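Local coordinates for protein TAF6 (Antonospora locustae, PDB 4ATG) that is probably a subunit of the general transcription factor TFIID, its C-terminal HEAT-repeat domain taking part in complex formation between Taf6 and Taf9, at residues A[164-167]-A[168-172]. Residues are numbered along the deposited sequence; the frame is centred on the assembly and turned at random.
Sequences VVNT and VIREH
Ile169 lays its CD1 methyl obliquely against the CG2 methyl of Val165, one turn earlier in the same helix, with CD1 and CG2 4.1 Å apart. With CG1 anti to the carbonyl carbon (chi1 -57°) and the chain extended beyond it, CD1 is carried back along the helix to Val165. Val164 and Val168, also one turn apart, instead run side by side and meet through CG1 of Val164 and CG2 of Val168. On the exposed flank, Asn166 offers OD1 to the edge of the Arg170 guanidinium. NE of Arg170 lies 3.0 Å from OD1 of Asn166 in a fairly straight bond, while NH2 adds a weak one to the same oxygen. The bend of the arginine at chi3 (-63°) turns this edge back toward the amide, and the two planes stand 39° apart. A wider pi-type turn at 165-167 locally widens the helix: Ile169 N bonds to Val164 O at 3.3 Å and Arg170 N to Val165 O at 2.9 Å, both five residues back. Glu171 N returns to Thr167 O, four residues back. His172 folds over so that ND1 donates to a lone pair of Val168 O, which lies close to the imidazole plane, at 2.9 Å, a bond that helps to set the rotation of the imidazole. OG1 of Thr167 bonds back to Asn163 O. Replacing Ile169 with an alanine would probably open a gap beside Val165 CG2 and leave Leu154, Leu157, Leu189 and Leu193 without the branched chain they pack on. Within the HEAT-repeat array, helix 162-179 packs against helix 147-160 through Val164, Val168 and Ile169, and against helix 183-194 through Val165, Ile169 and Arg170, while Val164, Val168 and His172 also reach helix 128-140.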
loop_
_atom_site.group_PDB
_atom_site.type_symbol
_atom_site.label_atom_id
_atom_site.label_comp_id
_atom_site.label_asym_id
_atom_site.label_seq_id
_atom_site.Cartn_x
_atom_site.Cartn_y
_atom_site.Cartn_z
ATOM N N VAL A 164 6.381 -14.611 -9.798
ATOM C CA VAL A 164 5.986 -13.334 -10.397
ATOM C C VAL A 164 7.204 -12.759 -11.156
ATOM O O VAL A 164 7.058 -12.274 -12.280
ATOM C CB VAL A 164 5.400 -12.340 -9.353
ATOM C CG1 VAL A 164 5.260 -10.939 -9.944
ATOM C CG2 VAL A 164 4.053 -12.829 -8.802
ATOM N N VAL A 165 8.401 -12.830 -10.561
ATOM C CA VAL A 165 9.633 -12.376 -11.228
ATOM C C VAL A 165 9.776 -13.142 -12.561
ATOM O O VAL A 165 9.984 -12.529 -13.605
ATOM C CB VAL A 165 10.898 -12.536 -10.324
ATOM C CG1 VAL A 165 12.198 -12.310 -11.103
ATOM C CG2 VAL A 165 10.839 -11.598 -9.124
ATOM N N ASN A 166 9.596 -14.462 -12.520
ATOM C CA ASN A 166 9.747 -15.335 -13.689
ATOM C C ASN A 166 8.649 -15.225 -14.720
ATOM O O ASN A 166 8.937 -15.301 -15.914
ATOM C CB ASN A 166 10.000 -16.781 -13.258
ATOM C CG ASN A 166 11.355 -16.978 -12.634
ATOM O OD1 ASN A 166 12.353 -16.366 -13.037
ATOM N ND2 ASN A 166 11.428 -17.844 -11.638
ATOM N N THR A 167 7.399 -15.052 -14.293
ATOM C CA THR A 167 6.330 -14.899 -15.263
ATOM C C THR A 167 6.325 -13.447 -15.740
ATOM O O THR A 167 6.996 -13.156 -16.726
ATOM C CB THR A 167 5.007 -15.526 -14.803
ATOM O OG1 THR A 167 4.612 -14.969 -13.548
ATOM C CG2 THR A 167 5.089 -17.042 -14.695
ATOM N N VAL A 168 5.746 -12.540 -14.955
ATOM C CA VAL A 168 5.565 -11.101 -15.210
ATOM C C VAL A 168 6.829 -10.309 -15.614
ATOM O O VAL A 168 6.850 -9.695 -16.679
ATOM C CB VAL A 168 4.755 -10.393 -14.074
ATOM C CG1 VAL A 168 4.366 -8.972 -14.465
ATOM C CG2 VAL A 168 3.510 -11.194 -13.678
ATOM N N ILE A 169 7.845 -10.273 -14.766
ATOM C CA ILE A 169 9.040 -9.467 -15.039
ATOM C C ILE A 169 9.880 -9.969 -16.210
ATOM O O ILE A 169 10.116 -9.211 -17.168
ATOM C CB ILE A 169 9.845 -9.219 -13.734
ATOM C CG1 ILE A 169 8.927 -8.540 -12.681
ATOM C CG2 ILE A 169 11.086 -8.378 -14.022
ATOM C CD1 ILE A 169 9.575 -8.390 -11.342
ATOM N N ARG A 170 10.306 -11.247 -16.147
ATOM C CA ARG A 170 11.105 -11.897 -17.196
ATOM C C ARG A 170 10.441 -11.811 -18.589
ATOM O O ARG A 170 11.121 -11.494 -19.566
ATOM C CB ARG A 170 11.422 -13.354 -16.808
ATOM C CG ARG A 170 12.652 -13.926 -17.505
ATOM C CD ARG A 170 13.151 -15.235 -16.891
ATOM N NE ARG A 170 13.605 -15.092 -15.501
ATOM C CZ ARG A 170 14.786 -14.598 -15.138
ATOM N NH1 ARG A 170 15.646 -14.169 -16.054
ATOM N NH2 ARG A 170 15.109 -14.513 -13.855
ATOM N N GLU A 171 9.119 -12.032 -18.661
ATOM C CA GLU A 171 8.335 -11.982 -19.903
ATOM C C GLU A 171 8.291 -10.606 -20.570
ATOM O O GLU A 171 8.203 -10.541 -21.790
ATOM C CB GLU A 171 6.893 -12.451 -19.641
ATOM C CG GLU A 171 6.650 -13.913 -19.972
ATOM C CD GLU A 171 6.259 -14.155 -21.416
ATOM O OE1 GLU A 171 5.074 -13.934 -21.756
ATOM O OE2 GLU A 171 7.140 -14.558 -22.211
ATOM N N HIS A 172 8.302 -9.515 -19.781
ATOM C CA HIS A 172 8.160 -8.157 -20.315
ATOM C C HIS A 172 9.411 -7.283 -20.279
ATOM O O HIS A 172 9.360 -6.148 -20.761
ATOM C CB HIS A 172 7.008 -7.442 -19.595
ATOM C CG HIS A 172 5.659 -8.057 -19.817
ATOM N ND1 HIS A 172 5.065 -8.859 -18.855
ATOM C CD2 HIS A 172 4.818 -7.943 -20.872
ATOM C CE1 HIS A 172 3.885 -9.202 -19.351
ATOM N NE2 HIS A 172 3.688 -8.670 -20.558
#